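Long-range contacts in catalase (Bacillus pumilus, PDB 4QOL), which probably breaks down hydrogen peroxide to water and oxygen at a heme group and can also act on phenolic substrates in a peroxidase-like way: residues T77-F81 with V322-E326; A315-S319 with R336-P341. All coordinates share one frame; numbering follows the deposited sequence.

Contact 1. Residues T77-F81 with V322-E326; sequences TRAAF and VPGIE
An ST turn headed by Thr77 docks on a type II beta turn, Val322 to Ile325, where the loop joining strands 60-69 and 88-96 of the catalase beta-barrel meets the start of the short strand 325-327. The pair illustrates how a single hydroxyl can close one turn and fasten it to another. With OG1 anti to the backbone N (chi1 179°), the Thr77 hydroxyl donates to the Gly324 carbonyl, OG1 to O 2.8 Å. It comes from above the carbonyl plane, 58° out of it, and so misses the lone pairs. The same OG1 accepts a hydrogen bond from the backbone N of Ala79, 3.1 Å away, which closes the ST turn.

Gly324 occupies the third position of the beta turn with a positive phi of 97°, and its bare CA is approached by Arg78 CG at 3.5 Å. Further out, the Arg78 chain bends at chi3 and lays one face of its guanidinium over Pro323, whose CB stands 3.9 Å above the plane, over its centre. The charged end is bound by the carbonyl O of His398 through NH1, and Tyr399 touches both Arg78 and Pro323.

Next to the Arg78-Pro323 pair the two backbones also meet. Ala79 CA makes a CA-H...O contact with Pro323 O at 3.3 Å, and a water bridges the same carbonyl to Ala80 N, its oxygen 2.8 Å from Pro323 O. Around Ala79 and Phe81 the contact becomes apolar: the Ala79 methyl packs on Ile325, and Phe81, whose ring also meets those of Phe118 and Tyr125, presents its edge to Val322 and Ile325. The Phe81 and Ile325 side chains cross at about a right angle, with CE1 of Phe81 3.9 Å from CD1 of Ile325.

Contact 2. Residues A315-S319 with R336-P341; sequences AFTPS and RLFSYP. With HEM (protoporphyrin IX containing Fe), chain E.
Pro318 lies over the Tyr340 ring and the Arg336 guanidinium together. Its CD makes a CH-pi contact 3.6 Å from the Tyr340 ring centroid, 14° off the normal, while CG sits 3.4 Å from Arg336 CZ, over the centre of the guanidinium. The heme lies over the centre of the opposite face of the guanidinium, so that group is sandwiched between proline and porphyrin; on the other face of the Tyr340 ring the heme sits offset toward the rim, at the phenol end. Tyr340 OH binds the iron at 2.0 Å. Arg336, bent at chi3 (72°), grips that same oxygen side-on with two nitrogens, NE at 2.9 Å and NH2 at 2.8 Å from Tyr340 OH, both bonds lying close to the guanidinium plane. The iron ligand is thus held laterally by a second-shell arginine, itself anchored by NH1 to His200 and by NH2 to the carbonyl of Val128.

Beside Pro318, two hydroxyls bonded in series tie the loop to the helix. Thr317 OG1 donates to Ser319 OG at 2.7 Å, and Ser319 OG donates to Leu337 O at 2.8 Å, in the carbonyl plane and on a lone pair. That carbonyl would ordinarily take the amide four residues on, but Pro341 has no N-H to give; the helix kinks there, and the serine supplies the bond instead. At the other end of the loop, Phe316 brings its ring up to a heme propionate. This is the proximal heme site characteristic of catalases, with a helix-borne tyrosine on the iron and an arginine on its phenol oxygen.

How the contacts relate
The centres of the two contacts lie about 18 Å apart, and their segments alternate along the chain: 77-81, 315-319, 322-326, 336-341. Only two residues separate 315-319 from 322-326, after which strand 325-327 leads on to helix 331-348. One short run of chain therefore first lies along the heme-bearing helix and then turns to the loop between barrel strands 60-69 and 88-96. Strand 123-130 touches both places, its Tyr125 meeting Val322 and Ile325 in contact 1 and its Val128 meeting Pro318 and Tyr340 in contact 2. Both also lie at subunit boundaries: Pro323 packs on Val15, and Thr317 on Gln13, of a neighbouring subunit of the tetramer.

Contact 1. Residues T77-F81 with V322-E326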
# COMPACT_ATOMS: atom_id res chain seq x y z
N THR A 77 18.83 -24.36 -29.00
CA THR A 77 18.18 -24.21 -27.70
C THR A 77 17.15 -25.27 -27.44
O THR A 77 16.43 -25.68 -28.33
CB THR A 77 17.47 -22.83 -27.61
OG1 THR A 77 16.82 -22.71 -26.32
CG2 THR A 77 16.49 -22.60 -28.74
N ARG A 78 17.10 -25.72 -26.19
CA ARG A 78 16.13 -26.70 -25.74
C ARG A 78 14.78 -26.06 -25.42
O ARG A 78 13.88 -26.74 -24.95
CB ARG A 78 16.63 -27.52 -24.51
CG ARG A 78 16.80 -26.73 -23.19
CD ARG A 78 17.30 -27.56 -21.98
NE ARG A 78 16.14 -28.18 -21.33
CZ ARG A 78 16.05 -28.58 -20.07
NH1 ARG A 78 17.05 -28.42 -19.22
NH2 ARG A 78 14.91 -29.13 -19.65
N ALA A 79 14.62 -24.77 -25.68
CA ALA A 79 13.36 -24.08 -25.37
C ALA A 79 12.20 -24.82 -26.02
O ALA A 79 12.12 -25.00 -27.24
CB ALA A 79 13.43 -22.64 -25.83
N ALA A 80 11.24 -25.20 -25.18
CA ALA A 80 10.11 -25.99 -25.64
C ALA A 80 9.30 -25.28 -26.73
O ALA A 80 8.93 -25.91 -27.74
CB ALA A 80 9.22 -26.38 -24.47
N PHE A 81 9.02 -23.97 -26.55
CA PHE A 81 8.19 -23.28 -27.52
C PHE A 81 8.83 -23.15 -28.90
O PHE A 81 8.13 -22.83 -29.88
CB PHE A 81 7.66 -21.90 -27.00
CG PHE A 81 8.64 -20.75 -27.16
CD1 PHE A 81 9.69 -20.58 -26.27
CD2 PHE A 81 8.47 -19.82 -28.17
CE1 PHE A 81 10.55 -19.52 -26.40
CE2 PHE A 81 9.30 -18.72 -28.28
CZ PHE A 81 10.37 -18.59 -27.41
N VAL A 322 13.03 -19.30 -19.72
CA VAL A 322 12.55 -20.66 -19.77
C VAL A 322 13.74 -21.56 -20.08
O VAL A 322 14.78 -21.04 -20.57
CB VAL A 322 11.40 -20.86 -20.78
CG1 VAL A 322 10.12 -20.17 -20.28
CG2 VAL A 322 11.76 -20.38 -22.16
N PRO A 323 13.63 -22.84 -19.74
CA PRO A 323 14.76 -23.71 -19.94
C PRO A 323 15.26 -23.65 -21.36
O PRO A 323 14.47 -23.73 -22.31
CB PRO A 323 14.18 -25.10 -19.56
CG PRO A 323 13.14 -24.80 -18.57
CD PRO A 323 12.51 -23.55 -19.08
N GLY A 324 16.59 -23.49 -21.48
CA GLY A 324 17.26 -23.29 -22.79
C GLY A 324 17.55 -21.85 -23.19
O GLY A 324 18.22 -21.59 -24.16
N ILE A 325 16.99 -20.91 -22.42
CA ILE A 325 17.25 -19.48 -22.66
C ILE A 325 17.64 -18.83 -21.36
O ILE A 325 16.89 -18.88 -20.38
CB ILE A 325 16.00 -18.78 -23.19
CG1 ILE A 325 15.42 -19.49 -24.42
CG2 ILE A 325 16.32 -17.34 -23.59
CD1 ILE A 325 14.12 -18.94 -25.01
N GLU A 326 18.85 -18.28 -21.34
CA GLU A 326 19.48 -17.75 -20.14
C GLU A 326 19.97 -16.31 -20.33
O GLU A 326 20.16 -15.87 -21.46
CB GLU A 326 20.62 -18.67 -19.72
CG GLU A 326 20.05 -20.01 -19.23
CD GLU A 326 21.05 -21.02 -18.78
OE1 GLU A 326 22.17 -20.63 -18.42
OE2 GLU A 326 20.67 -22.23 -18.74
O HOH W 1 11.73 -24.18 -22.32

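Contact 2. Residues A315-S319 with R336-P341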
# COMPACT_ATOMS: atom_id res chain seq x y z
N ALA A 315 2.60 -7.38 -16.45
CA ALA A 315 3.90 -7.37 -15.85
C ALA A 315 4.81 -8.29 -16.71
O ALA A 315 4.58 -9.49 -16.78
CB ALA A 315 3.84 -7.95 -14.40
N PHE A 316 5.87 -7.71 -17.27
CA PHE A 316 6.89 -8.43 -18.00
C PHE A 316 8.18 -8.33 -17.23
O PHE A 316 8.49 -7.26 -16.67
CB PHE A 316 7.13 -7.82 -19.37
CG PHE A 316 5.90 -7.70 -20.24
CD1 PHE A 316 5.06 -6.63 -20.12
CD2 PHE A 316 5.62 -8.63 -21.20
CE1 PHE A 316 3.96 -6.50 -20.96
CE2 PHE A 316 4.51 -8.54 -22.02
CZ PHE A 316 3.68 -7.43 -21.90
N THR A 317 9.04 -9.37 -17.28
CA THR A 317 10.41 -9.27 -16.77
C THR A 317 11.44 -10.01 -17.61
O THR A 317 11.16 -11.13 -18.06
CB THR A 317 10.53 -9.70 -15.32
OG1 THR A 317 11.88 -9.59 -14.91
CG2 THR A 317 10.02 -11.09 -15.08
N PRO A 318 12.65 -9.43 -17.84
CA PRO A 318 13.69 -10.16 -18.62
C PRO A 318 14.14 -11.42 -17.89
O PRO A 318 14.67 -12.27 -18.53
CB PRO A 318 14.84 -9.12 -18.79
CG PRO A 318 14.14 -7.81 -18.67
CD PRO A 318 13.04 -8.01 -17.64
N SER A 319 13.92 -11.48 -16.58
CA SER A 319 14.20 -12.68 -15.77
C SER A 319 13.14 -13.72 -15.85
O SER A 319 13.34 -14.79 -15.32
CB SER A 319 14.51 -12.34 -14.31
OG SER A 319 13.55 -11.43 -13.76
N ARG A 336 18.26 -5.49 -14.72
CA ARG A 336 16.84 -5.65 -15.14
C ARG A 336 16.25 -6.85 -14.55
O ARG A 336 15.08 -6.91 -14.20
CB ARG A 336 16.73 -5.68 -16.68
CG ARG A 336 17.15 -4.40 -17.39
CD ARG A 336 17.05 -4.54 -18.92
NE ARG A 336 15.63 -4.56 -19.34
CZ ARG A 336 15.17 -5.06 -20.46
NH1 ARG A 336 15.99 -5.63 -21.28
NH2 ARG A 336 13.89 -5.00 -20.77
N LEU A 337 17.07 -7.91 -14.43
CA LEU A 337 16.57 -9.15 -13.88
C LEU A 337 15.92 -8.92 -12.49
O LEU A 337 14.96 -9.59 -12.15
CB LEU A 337 17.73 -10.15 -13.69
CG LEU A 337 18.54 -10.52 -14.94
CD1 LEU A 337 19.75 -11.43 -14.61
CD2 LEU A 337 17.62 -11.20 -15.96
N PHE A 338 16.51 -8.04 -11.73
CA PHE A 338 15.99 -7.61 -10.40
C PHE A 338 14.84 -6.57 -10.50
O PHE A 338 13.82 -6.72 -9.83
CB PHE A 338 17.12 -7.06 -9.52
CG PHE A 338 16.61 -6.34 -8.30
CD1 PHE A 338 16.00 -7.08 -7.30
CD2 PHE A 338 16.59 -4.97 -8.21
CE1 PHE A 338 15.42 -6.45 -6.23
CE2 PHE A 338 16.08 -4.33 -7.08
CZ PHE A 338 15.52 -5.09 -6.09
N SER A 339 15.05 -5.48 -11.27
CA SER A 339 14.24 -4.28 -11.19
C SER A 339 12.80 -4.54 -11.61
O SER A 339 11.88 -3.97 -11.00
CB SER A 339 14.90 -3.15 -12.01
OG SER A 339 13.98 -2.08 -12.24
N TYR A 340 12.53 -5.43 -12.57
CA TYR A 340 11.15 -5.56 -13.02
C TYR A 340 10.23 -6.20 -11.99
O TYR A 340 9.21 -5.63 -11.64
CB TYR A 340 11.07 -6.21 -14.41
CG TYR A 340 11.59 -5.45 -15.54
CD1 TYR A 340 12.92 -5.06 -15.63
CD2 TYR A 340 10.74 -4.96 -16.52
CE1 TYR A 340 13.42 -4.30 -16.65
CE2 TYR A 340 11.26 -4.26 -17.64
CZ TYR A 340 12.60 -3.97 -17.69
OH TYR A 340 13.12 -3.24 -18.77
N PRO A 341 10.58 -7.40 -11.44
CA PRO A 341 9.69 -8.00 -10.44
C PRO A 341 9.68 -7.18 -9.16
O PRO A 341 8.59 -7.03 -8.57
CB PRO A 341 10.29 -9.43 -10.20
CG PRO A 341 11.12 -9.67 -11.42
CD PRO A 341 11.67 -8.33 -11.82
CHA HEM E . 9.50 -1.11 -18.30
CHB HEM E . 13.51 -0.87 -15.59
CHC HEM E . 16.24 -1.17 -19.74
CHD HEM E . 12.17 -2.12 -22.20
C1A HEM E . 10.36 -0.98 -17.22
C2A HEM E . 9.96 -0.79 -15.86
C3A HEM E . 11.09 -0.72 -15.10
C4A HEM E . 12.17 -0.88 -15.98
CMA HEM E . 11.29 -0.61 -13.62
CAA HEM E . 8.54 -0.72 -15.40
CBA HEM E . 7.99 -2.16 -15.53
CGA HEM E . 6.64 -2.30 -14.93
O1A HEM E . 5.99 -3.33 -15.20
O2A HEM E . 6.20 -1.47 -14.11
C1B HEM E . 14.57 -0.91 -16.53
C2B HEM E . 15.95 -0.83 -16.14
C3B HEM E . 16.72 -0.89 -17.27
C4B HEM E . 15.80 -1.07 -18.41
CMB HEM E . 16.42 -0.71 -14.71
CAB HEM E . 18.17 -0.89 -17.41
CBB HEM E . 18.93 -1.11 -16.33
C1C HEM E . 15.35 -1.46 -20.78
C2C HEM E . 15.75 -1.96 -22.00
C3C HEM E . 14.61 -2.20 -22.70
C4C HEM E . 13.49 -1.93 -21.87
CMC HEM E . 17.19 -2.07 -22.45
CAC HEM E . 14.53 -2.82 -23.98
CBC HEM E . 15.52 -3.63 -24.32
C1D HEM E . 11.13 -1.90 -21.28
C2D HEM E . 9.73 -2.03 -21.68
C3D HEM E . 8.97 -1.72 -20.63
C4D HEM E . 9.92 -1.42 -19.56
CMD HEM E . 9.31 -2.41 -23.07
CAD HEM E . 7.46 -1.72 -20.53
CBD HEM E . 7.05 -3.20 -20.31
CGD HEM E . 5.55 -3.15 -20.27
O1D HEM E . 4.96 -3.14 -21.34
O2D HEM E . 4.92 -3.12 -19.18
NA HEM E . 11.75 -1.07 -17.29
NB HEM E . 14.56 -1.05 -17.87
NC HEM E . 13.98 -1.52 -20.67
ND HEM E . 11.22 -1.54 -20.00
FE HEM E . 12.83 -1.31 -18.99